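Local coordinates for putative integron gene cassette protein (Uncultured bacterium, PDB 3GHJ) that is of unknown function but probably belongs to the glyoxalase/bleomycin resistance/dioxygenase superfamily, many of whose members bind a small ligand or metal between paired βαβββ modules, at residues V34-L39 with D130-A135; N38-S43 with L77-E82; S43-E48 with L126-P131. The protein carries 1 engineered substitution. All coordinates share one frame; numbering follows the deposited sequence.

How the interactions relate
Strand 28-36 leads directly into helix 39-49, and all three contacts start along this run. Interaction 2 closes the shortest loop, bringing the chain back after 33 residues to set the first turn of the helix against the end of strand 73-79. Interaction 3 starts further along the helix and reaches strand 123-129 and the turn after it, so it crosses interaction 2, with Ser43 common to both. Interaction 1 spans the longest loop; interaction 2 starts from the same stretch, sharing Asn38 and Leu39, and interaction 3 ends on the same one, sharing Asp130 and Pro131. Together they tie strand 28-36, its sheet neighbour and the helix to the 130-135 loop between strands 123-129 and 135-140 of the other sheet.

Interaction 1: residues V34-L39 with D130-A135; sequences VKVKNL and DPNGHA
His134 points its imidazole edge at the backbone of strand 28-36, and NE2 donates to Lys35 O over 2.8 Å. The bond is nearly straight at 167°, with the oxygen in the plane of the ring and the nitrogen in the carbonyl plane. Beside this bond, the Val34 and His134 side chains run antiparallel alongside each other. Val34 CG1 stands anti to its own backbone N, which puts this methyl 3.6 Å from His134 CD2, oblique to the ring.

Further along, the Asn132 side chain lies aslant across Val36 and the start of Lys37, its CG 3.8 Å from Val36 CA. The aliphatic base of Lys37 borders it, while Lys37 NZ runs away to Lys81 O.

Asn132 sits in a type I beta turn from Asp130 to Gly133, whose glycine has a positive phi, and His134 follows directly after it. Asp130 OD1 braces this loop from within, accepting from Asn132 N at 2.8 Å, an Asx turn, and from His134 N at 3.0 Å; the two donors arrive from opposite faces of the carboxylate. Its other oxygen, OD2, is taken by Tyr46 OH of helix 39-49.

His134 ND1 is engaged as well, bonded to Gln87 N. With ND1 accepting from that amide and NE2 donating to Lys35 O, the ring's rotation and tautomer both appear fixed, and the imidazole bridges two stretches of backbone.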
ATOM      1  N   VAL A  34       7.979   2.644  -0.984  1.00  7.36           N
ATOM      2  CA  VAL A  34       8.679   2.228   0.230  1.00  7.52           C
ATOM      3  C   VAL A  34      10.028   2.930   0.275  1.00  8.56           C
ATOM      4  O   VAL A  34      10.859   2.746  -0.622  1.00  8.86           O
ATOM      5  CB  VAL A  34       8.908   0.709   0.229  1.00  7.80           C
ATOM      6  CG1 VAL A  34       9.570   0.271   1.527  1.00  8.01           C
ATOM      7  CG2 VAL A  34       7.574  -0.026   0.038  1.00  9.62           C
ATOM      8  N   LYS A  35      10.241   3.749   1.303  1.00  7.92           N
ATOM      9  CA  LYS A  35      11.531   4.415   1.483  1.00  9.15           C
ATOM     10  C   LYS A  35      12.555   3.423   2.005  1.00  9.81           C
ATOM     11  O   LYS A  35      12.317   2.745   3.001  1.00 11.10           O
ATOM     12  CB  LYS A  35      11.405   5.593   2.453  1.00 11.54           C
ATOM     13  CG  LYS A  35      10.359   6.619   2.047  1.00 15.81           C
ATOM     14  CD  LYS A  35      10.664   7.235   0.694  1.00 20.29           C
ATOM     15  CE  LYS A  35       9.666   8.335   0.357  1.00 25.06           C
ATOM     16  NZ  LYS A  35      10.027   9.037  -0.906  1.00 27.56           N
ATOM     17  N   VAL A  36      13.696   3.334   1.329  1.00  9.31           N
ATOM     18  CA  VAL A  36      14.716   2.362   1.709  1.00 10.18           C
ATOM     19  C   VAL A  36      16.069   3.024   1.937  1.00 11.30           C
ATOM     20  O   VAL A  36      16.415   3.991   1.264  1.00 12.70           O
ATOM     21  CB  VAL A  36      14.854   1.237   0.648  1.00 10.12           C
ATOM     22  CG1 VAL A  36      13.488   0.603   0.380  1.00  9.78           C
ATOM     23  CG2 VAL A  36      15.461   1.764  -0.655  1.00 11.42           C
ATOM     24  N   LYS A  37      16.832   2.481   2.876  1.00 12.84           N
ATOM     25  CA  LYS A  37      18.172   3.007   3.159  1.00 13.85           C
ATOM     26  C   LYS A  37      19.194   2.649   2.079  1.00 14.52           C
ATOM     27  O   LYS A  37      20.111   3.426   1.800  1.00 16.79           O
ATOM     28  CB  LYS A  37      18.657   2.528   4.527  1.00 16.45           C
ATOM     29  CG  LYS A  37      17.949   3.202   5.698  1.00 20.78           C
ATOM     30  CD  LYS A  37      18.387   4.653   5.867  1.00 24.73           C
ATOM     31  CE  LYS A  37      17.745   5.284   7.097  1.00 27.11           C
ATOM     32  NZ  LYS A  37      18.369   6.597   7.432  1.00 29.94           N
ATOM     33  N   ASN A  38      19.037   1.480   1.472  1.00 14.55           N
ATOM     34  CA  ASN A  38      19.985   0.988   0.485  1.00 13.52           C
ATOM     35  C   ASN A  38      19.211   0.296  -0.627  1.00 13.25           C
ATOM     36  O   ASN A  38      18.605  -0.760  -0.410  1.00 13.14           O
ATOM     37  CB  ASN A  38      20.971   0.023   1.153  1.00 15.95           C
ATOM     38  CG  ASN A  38      22.061  -0.466   0.208  1.00 17.25           C
ATOM     39  OD1 ASN A  38      21.787  -1.009  -0.857  1.00 18.15           O
ATOM     40  ND2 ASN A  38      23.314  -0.304   0.625  1.00 20.56           N
ATOM     41  N   LEU A  39      19.229   0.899  -1.808  1.00 13.55           N
ATOM     42  CA  LEU A  39      18.423   0.397  -2.917  1.00 13.28           C
ATOM     43  C   LEU A  39      18.787  -1.041  -3.268  1.00 13.97           C
ATOM     44  O   LEU A  39      17.906  -1.864  -3.500  1.00 14.18           O
ATOM     45  CB  LEU A  39      18.546   1.291  -4.149  1.00 13.92           C
ATOM     46  CG  LEU A  39      17.532   0.990  -5.257  1.00 14.33           C
ATOM     47  CD1 LEU A  39      16.102   1.209  -4.745  1.00 14.71           C
ATOM     48  CD2 LEU A  39      17.804   1.862  -6.470  1.00 15.59           C
ATOM     49  N   ASP A 130      11.191  -5.748   6.836  1.00 10.87           N
ATOM     50  CA  ASP A 130      12.113  -5.673   5.715  1.00 10.28           C
ATOM     51  C   ASP A 130      13.476  -5.162   6.233  1.00 10.44           C
ATOM     52  O   ASP A 130      13.634  -4.961   7.444  1.00 10.80           O
ATOM     53  CB  ASP A 130      11.520  -4.853   4.542  1.00  9.52           C
ATOM     54  CG  ASP A 130      11.682  -3.352   4.699  1.00  8.83           C
ATOM     55  OD1 ASP A 130      12.024  -2.865   5.792  1.00  9.23           O
ATOM     56  OD2 ASP A 130      11.448  -2.659   3.692  1.00  9.05           O
ATOM     57  N   PRO A 131      14.466  -4.994   5.345  1.00 10.30           N
ATOM     58  CA  PRO A 131      15.796  -4.599   5.841  1.00 10.88           C
ATOM     59  C   PRO A 131      15.829  -3.221   6.487  1.00 11.38           C
ATOM     60  O   PRO A 131      16.794  -2.883   7.185  1.00 14.16           O
ATOM     61  CB  PRO A 131      16.648  -4.597   4.568  1.00 11.69           C
ATOM     62  CG  PRO A 131      15.994  -5.629   3.700  1.00 12.56           C
ATOM     63  CD  PRO A 131      14.515  -5.434   3.939  1.00 11.81           C
ATOM     64  N   ASN A 132      14.787  -2.430   6.255  1.00 10.98           N
ATOM     65  CA  ASN A 132      14.685  -1.083   6.795  1.00 10.17           C
ATOM     66  C   ASN A 132      13.914  -1.055   8.101  1.00 10.44           C
ATOM     67  O   ASN A 132      13.702   0.016   8.679  1.00 11.73           O
ATOM     68  CB  ASN A 132      13.947  -0.221   5.774  1.00 10.34           C
ATOM     69  CG  ASN A 132      14.530  -0.365   4.393  1.00  9.82           C
ATOM     70  OD1 ASN A 132      13.930  -0.990   3.493  1.00 11.84           O
ATOM     71  ND2 ASN A 132      15.720   0.170   4.212  1.00  9.59           N
ATOM     72  N   GLY A 133      13.451  -2.213   8.553  1.00 10.06           N
ATOM     73  CA  GLY A 133      12.631  -2.266   9.743  1.00 11.25           C
ATOM     74  C   GLY A 133      11.197  -1.836   9.509  1.00 10.54           C
ATOM     75  O   GLY A 133      10.462  -1.588  10.461  1.00 11.26           O
ATOM     76  N   HIS A 134      10.780  -1.748   8.251  1.00  8.92           N
ATOM     77  CA  HIS A 134       9.366  -1.495   8.024  1.00  8.69           C
ATOM     78  C   HIS A 134       8.550  -2.670   8.523  1.00  8.58           C
ATOM     79  O   HIS A 134       9.032  -3.817   8.559  1.00  9.94           O
ATOM     80  CB  HIS A 134       9.082  -1.224   6.553  1.00  8.13           C
ATOM     81  CG  HIS A 134       9.676   0.056   6.078  1.00  8.45           C
ATOM     82  ND1 HIS A 134       9.559   1.229   6.792  1.00  8.59           N
ATOM     83  CD2 HIS A 134      10.420   0.345   4.984  1.00  9.25           C
ATOM     84  CE1 HIS A 134      10.199   2.192   6.149  1.00  9.13           C
ATOM     85  NE2 HIS A 134      10.723   1.684   5.047  1.00  8.83           N
ATOM     86  N   ALA A 135       7.326  -2.379   8.938  1.00  9.80           N
ATOM     87  CA  ALA A 135       6.440  -3.390   9.484  1.00  9.23           C
ATOM     88  C   ALA A 135       5.628  -4.007   8.357  1.00  8.19           C
ATOM     89  O   ALA A 135       4.580  -3.477   7.972  1.00  9.81           O
ATOM     90  CB  ALA A 135       5.522  -2.755  10.532  1.00 10.64           C
TER

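Interaction 2: residues N38-S43 with L77-E82; sequences NLEKSS and LQEEKE
Glu79 reaches from the end of its strand to the start of the helix, where its OE2 accepts from Leu39 N at 2.9 Å. The bond is close to straight, 166° at the hydrogen, and uses the anti side of the carboxylate oxygen. Glu79 gets there with CG anti to the backbone N (chi1 -167°) and the chain extended beyond CG. The same OE2 forms a salt bridge with Arg62, which also pairs with Glu40 OE1; the guanidinium probably offsets the repulsion between these two acids.

The cap proper comes from Asn38 at the N-cap position, whose OD1 takes Lys41 N at 2.9 Å from above the carbonyl plane of the amide. Two acceptors therefore share the amides of the first turn, one from the chain itself and one from the sheet.

Beside the polar end, the leucines cross at a slant. Leu39, with CG anti to its backbone N, brings CD1 onto Leu77, 3.9 Å from Leu77 CB. Leu77 in turn sends CD1 against the helix backbone, 3.7 Å from Ser43 N and 3.8 Å from Ser42 C. Ser43 turns OG back to Leu39 O, a 2.7 Å bond beside the helical one from Ser43 N, and OG also bonds Asn64 ND2.

The helix segment 39-43 runs roughly antiparallel to strand segment 77-79, at 158° with axes 8.8 Å apart. A helix that follows strand 28-36 and lies on a sheet where 28-36 and 73-79 are parallel neighbours fits the βαβββ topology of the glyoxalase superfamily.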
ATOM      1  N   ASN A  38      19.037   1.480   1.472  1.00 14.55           N
ATOM      2  CA  ASN A  38      19.985   0.988   0.485  1.00 13.52           C
ATOM      3  C   ASN A  38      19.211   0.296  -0.627  1.00 13.25           C
ATOM      4  O   ASN A  38      18.605  -0.760  -0.410  1.00 13.14           O
ATOM      5  CB  ASN A  38      20.971   0.023   1.153  1.00 15.95           C
ATOM      6  CG  ASN A  38      22.061  -0.466   0.208  1.00 17.25           C
ATOM      7  OD1 ASN A  38      21.787  -1.009  -0.857  1.00 18.15           O
ATOM      8  ND2 ASN A  38      23.314  -0.304   0.625  1.00 20.56           N
ATOM      9  N   LEU A  39      19.229   0.899  -1.808  1.00 13.55           N
ATOM     10  CA  LEU A  39      18.423   0.397  -2.917  1.00 13.28           C
ATOM     11  C   LEU A  39      18.787  -1.041  -3.268  1.00 13.97           C
ATOM     12  O   LEU A  39      17.906  -1.864  -3.500  1.00 14.18           O
ATOM     13  CB  LEU A  39      18.546   1.291  -4.149  1.00 13.92           C
ATOM     14  CG  LEU A  39      17.532   0.990  -5.257  1.00 14.33           C
ATOM     15  CD1 LEU A  39      16.102   1.209  -4.745  1.00 14.71           C
ATOM     16  CD2 LEU A  39      17.804   1.862  -6.470  1.00 15.59           C
ATOM     17  N   GLU A  40      20.080  -1.352  -3.304  1.00 15.04           N
ATOM     18  CA  GLU A  40      20.502  -2.694  -3.692  1.00 16.31           C
ATOM     19  C   GLU A  40      20.091  -3.740  -2.663  1.00 16.17           C
ATOM     20  O   GLU A  40      19.571  -4.798  -3.011  1.00 16.58           O
ATOM     21  CB  GLU A  40      22.016  -2.743  -3.927  1.00 19.85           C
ATOM     22  CG  GLU A  40      22.477  -2.047  -5.208  1.00 24.44           C
ATOM     23  CD  GLU A  40      22.450  -0.525  -5.123  1.00 27.01           C
ATOM     24  OE1 GLU A  40      22.561   0.027  -4.005  1.00 26.21           O
ATOM     25  OE2 GLU A  40      22.328   0.124  -6.185  1.00 28.86           O
ATOM     26  N   LYS A  41      20.328  -3.451  -1.389  1.00 16.76           N
ATOM     27  CA  LYS A  41      20.009  -4.420  -0.357  1.00 17.01           C
ATOM     28  C   LYS A  41      18.500  -4.633  -0.264  1.00 15.16           C
ATOM     29  O   LYS A  41      18.035  -5.754  -0.068  1.00 15.82           O
ATOM     30  CB  LYS A  41      20.587  -4.000   0.994  1.00 18.98           C
ATOM     31  CG  LYS A  41      22.122  -4.023   1.025  1.00 21.75           C
ATOM     32  CD  LYS A  41      22.660  -3.776   2.425  1.00 24.36           C
ATOM     33  CE  LYS A  41      24.183  -3.860   2.444  1.00 27.33           C
ATOM     34  NZ  LYS A  41      24.749  -3.397   3.742  1.00 29.54           N
ATOM     35  N   SER A  42      17.739  -3.557  -0.391  1.00 13.08           N
ATOM     36  CA  SER A  42      16.290  -3.714  -0.348  1.00 11.60           C
ATOM     37  C   SER A  42      15.763  -4.402  -1.608  1.00 11.65           C
ATOM     38  O   SER A  42      14.880  -5.257  -1.519  1.00 11.64           O
ATOM     39  CB  SER A  42      15.579  -2.382  -0.098  1.00 10.11           C
ATOM     40  OG  SER A  42      15.658  -2.027   1.275  1.00 11.61           O
ATOM     41  N   SER A  43      16.304  -4.057  -2.771  1.00 12.04           N
ATOM     42  CA  SER A  43      15.896  -4.748  -3.991  1.00 12.43           C
ATOM     43  C   SER A  43      16.144  -6.252  -3.861  1.00 12.80           C
ATOM     44  O   SER A  43      15.318  -7.065  -4.277  1.00 12.61           O
ATOM     45  CB  SER A  43      16.622  -4.188  -5.212  1.00 12.68           C
ATOM     46  OG  SER A  43      16.252  -2.842  -5.459  1.00 13.42           O
ATOM     47  N   LEU A  77      10.459   0.928  -4.607  1.00  8.47           N
ATOM     48  CA  LEU A  77      11.482   1.191  -3.613  1.00  8.92           C
ATOM     49  C   LEU A  77      12.155   2.511  -3.958  1.00  9.96           C
ATOM     50  O   LEU A  77      12.533   2.732  -5.107  1.00 12.21           O
ATOM     51  CB  LEU A  77      12.512   0.060  -3.594  1.00  9.87           C
ATOM     52  CG  LEU A  77      11.966  -1.366  -3.449  1.00  9.31           C
ATOM     53  CD1 LEU A  77      13.123  -2.356  -3.443  1.00 10.40           C
ATOM     54  CD2 LEU A  77      11.132  -1.517  -2.180  1.00 10.20           C
ATOM     55  N   GLN A  78      12.282   3.396  -2.976  1.00  9.61           N
ATOM     56  CA  GLN A  78      12.879   4.711  -3.216  1.00 10.46           C
ATOM     57  C   GLN A  78      13.959   4.958  -2.184  1.00 10.59           C
ATOM     58  O   GLN A  78      13.677   5.003  -0.994  1.00 10.63           O
ATOM     59  CB  GLN A  78      11.804   5.794  -3.112  1.00 12.43           C
ATOM     60  CG  GLN A  78      10.675   5.605  -4.112  1.00 14.87           C
ATOM     61  CD  GLN A  78       9.545   6.602  -3.945  1.00 17.86           C
ATOM     62  OE1 GLN A  78       8.929   7.029  -4.925  1.00 22.90           O
ATOM     63  NE2 GLN A  78       9.257   6.966  -2.706  1.00 18.00           N
ATOM     64  N   GLU A  79      15.201   5.103  -2.628  1.00 11.75           N
ATOM     65  CA  GLU A  79      16.284   5.287  -1.681  1.00 14.24           C
ATOM     66  C   GLU A  79      16.243   6.654  -1.008  1.00 18.86           C
ATOM     67  O   GLU A  79      16.141   7.687  -1.675  1.00 19.80           O
ATOM     68  CB  GLU A  79      17.638   5.084  -2.356  1.00 15.79           C
ATOM     69  CG  GLU A  79      18.787   4.941  -1.380  1.00 17.45           C
ATOM     70  CD  GLU A  79      20.087   4.628  -2.086  1.00 19.12           C
ATOM     71  OE1 GLU A  79      20.677   5.556  -2.681  1.00 21.56           O
ATOM     72  OE2 GLU A  79      20.511   3.458  -2.052  1.00 19.61           O
ATOM     73  N   GLU A  80      16.315   6.640   0.305  0.53 21.86           N
ATOM     74  CA  GLU A  80      16.361   7.837   1.148  0.53 29.19           C
ATOM     75  C   GLU A  80      17.299   7.556   2.320  0.53 28.16           C
ATOM     76  O   GLU A  80      16.997   6.725   3.119  0.53 26.38           O
ATOM     77  CB  GLU A  80      14.956   8.114   1.682  0.53 38.41           C
ATOM     78  CG  GLU A  80      14.080   8.794   0.723  0.53 47.09           C
ATOM     79  CD  GLU A  80      13.129   9.829   1.372  0.53 54.03           C
ATOM     80  OE1 GLU A  80      12.770   9.693   2.585  0.53 56.04           O
ATOM     81  OE2 GLU A  80      12.746  10.748   0.623  0.53 56.45           O
ATOM     82  N   LYS A  81      18.427   8.245   2.407  1.00 29.57           N
ATOM     83  CA  LYS A  81      19.413   7.955   3.442  1.00 34.63           C
ATOM     84  C   LYS A  81      19.195   8.694   4.763  1.00 34.94           C
ATOM     85  O   LYS A  81      19.865   8.403   5.752  1.00 34.80           O
ATOM     86  CB  LYS A  81      20.825   8.182   2.900  1.00 39.95           C
ATOM     87  CG  LYS A  81      21.118   7.350   1.662  1.00 45.07           C
ATOM     88  CD  LYS A  81      22.591   7.341   1.312  1.00 49.79           C
ATOM     89  CE  LYS A  81      22.883   6.304   0.238  1.00 53.01           C
ATOM     90  NZ  LYS A  81      24.329   6.245  -0.110  1.00 54.70           N
ATOM     91  N   GLU A  82      18.309   9.672   4.784  1.00 36.06           N
ATOM     92  CA  GLU A  82      17.961  10.410   5.992  1.00 38.91           C
ATOM     93  C   GLU A  82      16.477  10.303   6.412  1.00 32.77           C
ATOM     94  O   GLU A  82      15.641   9.943   5.634  1.00 31.86           O
ATOM     95  CB  GLU A  82      18.403  11.884   5.793  1.00 47.50           C
ATOM     96  CG  GLU A  82      19.889  12.031   5.265  1.00 55.79           C
ATOM     97  CD  GLU A  82      20.615  13.343   5.653  1.00 62.53           C
ATOM     98  OE1 GLU A  82      19.975  14.407   5.801  1.00 64.82           O
ATOM     99  OE2 GLU A  82      21.840  13.300   5.753  1.00 64.72           O
TER

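Interaction 3: residues S43-E48 with L126-P131; sequences SQFYTE and LYFADP
Tyr46 OH donates to Asp130 OD2 over 2.7 Å, the hydrogen bond that joins 43-48 to 126-131. The hydroxyl meets OD2 on its anti side, somewhat out of the carboxylate plane, while OD2 lies at the edge of the phenol ring; the two flat groups stand 87° apart.

Alongside, Phe45 carries the apolar half of the contact. Its CG is anti to the backbone N (chi1 178°), which swings the ring off the helix against the Asp130-Pro131 backbone. One face receives two CH-pi contacts: Pro131 CD at 3.7 Å from the ring centroid and, nearer the far rim, Asp130 CA at 4.2 Å. Pro131 CG adds to the grip, 3.6 Å from Phe45 CB. At the distal end Phe45 CZ abuts Phe128 CE2, 4.1 Å away, each ring meeting the other at its edge, and Phe128 carries the packing on to Phe138 and to Leu105 of helix 98-107. Phe45 CD1 also rests over one face of the Tyr46 ring, so the neighbouring aromatics support each other.

The helix widens into a pi-type turn at 45-48. Thr47 OG1 joins Thr47 N on Ser43 O, the hydroxyl bond being 2.8 Å long.

Asp130 is buried, and both its oxygens find donors: the phenol on OD2, backbone amides of the following residues on OD1. Uncharged donors thus hold the carboxylate from two directions, and the phenol joins the loop after strand 123-129 to the helix.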
ATOM      1  N   SER A  43      16.304  -4.057  -2.771  1.00 12.04           N
ATOM      2  CA  SER A  43      15.896  -4.748  -3.991  1.00 12.43           C
ATOM      3  C   SER A  43      16.144  -6.252  -3.861  1.00 12.80           C
ATOM      4  O   SER A  43      15.318  -7.065  -4.277  1.00 12.61           O
ATOM      5  CB  SER A  43      16.622  -4.188  -5.212  1.00 12.68           C
ATOM      6  OG  SER A  43      16.252  -2.842  -5.459  1.00 13.42           O
ATOM      7  N   GLN A  44      17.278  -6.621  -3.278  0.57 13.29           N
ATOM      8  CA  GLN A  44      17.591  -8.032  -3.083  0.57 14.82           C
ATOM      9  C   GLN A  44      16.554  -8.714  -2.193  0.57 14.13           C
ATOM     10  O   GLN A  44      16.130  -9.828  -2.466  0.57 13.99           O
ATOM     11  CB  GLN A  44      18.999  -8.188  -2.503  0.57 18.63           C
ATOM     12  CG  GLN A  44      20.091  -7.781  -3.475  0.57 24.14           C
ATOM     13  CD  GLN A  44      21.463  -7.729  -2.832  0.57 29.49           C
ATOM     14  OE1 GLN A  44      21.604  -7.896  -1.621  0.57 31.57           O
ATOM     15  NE2 GLN A  44      22.487  -7.494  -3.645  0.57 31.23           N
ATOM     16  N   PHE A  45      16.136  -8.037  -1.131  1.00 13.16           N
ATOM     17  CA  PHE A  45      15.134  -8.597  -0.233  1.00 10.98           C
ATOM     18  C   PHE A  45      13.791  -8.788  -0.950  1.00 10.91           C
ATOM     19  O   PHE A  45      13.192  -9.861  -0.904  1.00 10.42           O
ATOM     20  CB  PHE A  45      14.958  -7.696   0.990  1.00 11.10           C
ATOM     21  CG  PHE A  45      13.903  -8.164   1.958  1.00 11.13           C
ATOM     22  CD1 PHE A  45      12.569  -7.774   1.810  1.00 11.23           C
ATOM     23  CD2 PHE A  45      14.244  -8.981   3.030  1.00 11.56           C
ATOM     24  CE1 PHE A  45      11.602  -8.204   2.705  1.00 12.09           C
ATOM     25  CE2 PHE A  45      13.284  -9.407   3.930  1.00 11.89           C
ATOM     26  CZ  PHE A  45      11.964  -9.013   3.773  1.00 12.96           C
ATOM     27  N   TYR A  46      13.315  -7.738  -1.608  1.00 10.61           N
ATOM     28  CA  TYR A  46      12.001  -7.802  -2.240  1.00  9.69           C
ATOM     29  C   TYR A  46      11.938  -8.769  -3.424  1.00 10.86           C
ATOM     30  O   TYR A  46      10.901  -9.371  -3.677  1.00 11.85           O
ATOM     31  CB  TYR A  46      11.515  -6.390  -2.620  1.00  9.13           C
ATOM     32  CG  TYR A  46      11.020  -5.602  -1.416  1.00  8.40           C
ATOM     33  CD1 TYR A  46      11.900  -4.895  -0.602  1.00  8.66           C
ATOM     34  CD2 TYR A  46       9.676  -5.609  -1.068  1.00  8.97           C
ATOM     35  CE1 TYR A  46      11.450  -4.192   0.518  1.00  8.66           C
ATOM     36  CE2 TYR A  46       9.219  -4.913   0.047  1.00  8.89           C
ATOM     37  CZ  TYR A  46      10.106  -4.212   0.830  1.00  8.37           C
ATOM     38  OH  TYR A  46       9.640  -3.529   1.933  1.00  8.70           O
ATOM     39  N   THR A  47      13.052  -8.941  -4.132  1.00 10.59           N
ATOM     40  CA  THR A  47      13.062  -9.873  -5.255  1.00 12.66           C
ATOM     41  C   THR A  47      13.420 -11.303  -4.827  1.00 15.18           C
ATOM     42  O   THR A  47      12.753 -12.255  -5.219  1.00 18.41           O
ATOM     43  CB  THR A  47      14.012  -9.411  -6.380  1.00 13.53           C
ATOM     44  OG1 THR A  47      15.356  -9.328  -5.881  1.00 16.44           O
ATOM     45  CG2 THR A  47      13.597  -8.058  -6.928  1.00 13.32           C
ATOM     46  N   GLU A  48      14.446 -11.454  -4.003  1.00 14.29           N
ATOM     47  CA  GLU A  48      14.938 -12.798  -3.694  1.00 15.88           C
ATOM     48  C   GLU A  48      14.174 -13.465  -2.559  1.00 15.00           C
ATOM     49  O   GLU A  48      13.973 -14.681  -2.569  1.00 17.80           O
ATOM     50  CB  GLU A  48      16.436 -12.765  -3.380  1.00 19.75           C
ATOM     51  CG  GLU A  48      17.278 -12.255  -4.536  1.00 25.71           C
ATOM     52  CD  GLU A  48      18.752 -12.164  -4.194  1.00 31.84           C
ATOM     53  OE1 GLU A  48      19.147 -12.674  -3.126  1.00 33.66           O
ATOM     54  OE2 GLU A  48      19.516 -11.582  -4.992  1.00 34.56           O
ATOM     55  N   LEU A 126       0.532 -12.571   9.409  1.00 11.28           N
ATOM     56  CA  LEU A 126       1.909 -12.769   9.812  1.00 10.25           C
ATOM     57  C   LEU A 126       2.620 -11.438   9.733  1.00  9.21           C
ATOM     58  O   LEU A 126       2.366 -10.661   8.813  1.00 10.14           O
ATOM     59  CB  LEU A 126       2.627 -13.720   8.864  1.00 11.61           C
ATOM     60  CG  LEU A 126       2.123 -15.156   8.819  1.00 11.71           C
ATOM     61  CD1 LEU A 126       2.807 -15.866   7.675  1.00 13.38           C
ATOM     62  CD2 LEU A 126       2.419 -15.837  10.162  1.00 13.94           C
ATOM     63  N   TYR A 127       3.539 -11.193  10.658  1.00 10.53           N
ATOM     64  CA  TYR A 127       4.261  -9.928  10.709  1.00 11.03           C
ATOM     65  C   TYR A 127       5.758 -10.149  10.638  1.00 10.49           C
ATOM     66  O   TYR A 127       6.288 -11.061  11.276  1.00 12.58           O
ATOM     67  CB  TYR A 127       3.919  -9.180  11.996  1.00 12.44           C
ATOM     68  CG  TYR A 127       2.475  -8.753  12.085  1.00 13.94           C
ATOM     69  CD1 TYR A 127       1.548  -9.511  12.791  1.00 15.96           C
ATOM     70  CD2 TYR A 127       2.031  -7.602  11.444  1.00 15.27           C
ATOM     71  CE1 TYR A 127       0.214  -9.124  12.869  1.00 16.25           C
ATOM     72  CE2 TYR A 127       0.700  -7.204  11.519  1.00 17.10           C
ATOM     73  CZ  TYR A 127      -0.197  -7.967  12.237  1.00 17.63           C
ATOM     74  OH  TYR A 127      -1.516  -7.573  12.317  1.00 19.47           O
ATOM     75  N   PHE A 128       6.449  -9.318   9.871  1.00 10.04           N
ATOM     76  CA  PHE A 128       7.896  -9.417   9.741  1.00  9.63           C
ATOM     77  C   PHE A 128       8.437  -8.092   9.247  1.00  9.43           C
ATOM     78  O   PHE A 128       7.675  -7.226   8.796  1.00 11.01           O
ATOM     79  CB  PHE A 128       8.296 -10.546   8.777  1.00  9.72           C
ATOM     80  CG  PHE A 128       7.776 -10.370   7.369  1.00  9.73           C
ATOM     81  CD1 PHE A 128       6.480 -10.738   7.047  1.00  9.97           C
ATOM     82  CD2 PHE A 128       8.591  -9.840   6.376  1.00 10.35           C
ATOM     83  CE1 PHE A 128       5.997 -10.584   5.744  1.00  9.98           C
ATOM     84  CE2 PHE A 128       8.120  -9.679   5.073  1.00 10.24           C
ATOM     85  CZ  PHE A 128       6.819 -10.049   4.759  1.00 10.50           C
ATOM     86  N   ALA A 129       9.751  -7.931   9.340  1.00 11.20           N
ATOM     87  CA  ALA A 129      10.433  -6.707   8.940  1.00 11.56           C
ATOM     88  C   ALA A 129      11.127  -6.846   7.592  1.00 11.34           C
ATOM     89  O   ALA A 129      11.598  -7.926   7.233  1.00 12.64           O
ATOM     90  CB  ALA A 129      11.455  -6.300  10.015  1.00 13.14           C
ATOM     91  N   ASP A 130      11.191  -5.748   6.836  1.00 10.87           N
ATOM     92  CA  ASP A 130      12.113  -5.673   5.715  1.00 10.28           C
ATOM     93  C   ASP A 130      13.476  -5.162   6.233  1.00 10.44           C
ATOM     94  O   ASP A 130      13.634  -4.961   7.444  1.00 10.80           O
ATOM     95  CB  ASP A 130      11.520  -4.853   4.542  1.00  9.52           C
ATOM     96  CG  ASP A 130      11.682  -3.352   4.699  1.00  8.83           C
ATOM     97  OD1 ASP A 130      12.024  -2.865   5.792  1.00  9.23           O
ATOM     98  OD2 ASP A 130      11.448  -2.659   3.692  1.00  9.05           O
ATOM     99  N   PRO A 131      14.466  -4.994   5.345  1.00 10.30           N
ATOM    100  CA  PRO A 131      15.796  -4.599   5.841  1.00 10.88           C
ATOM    101  C   PRO A 131      15.829  -3.221   6.487  1.00 11.38           C
ATOM    102  O   PRO A 131      16.794  -2.883   7.185  1.00 14.16           O
ATOM    103  CB  PRO A 131      16.648  -4.597   4.568  1.00 11.69           C
ATOM    104  CG  PRO A 131      15.994  -5.629   3.700  1.00 12.56           C
ATOM    105  CD  PRO A 131      14.515  -5.434   3.939  1.00 11.81           C
TER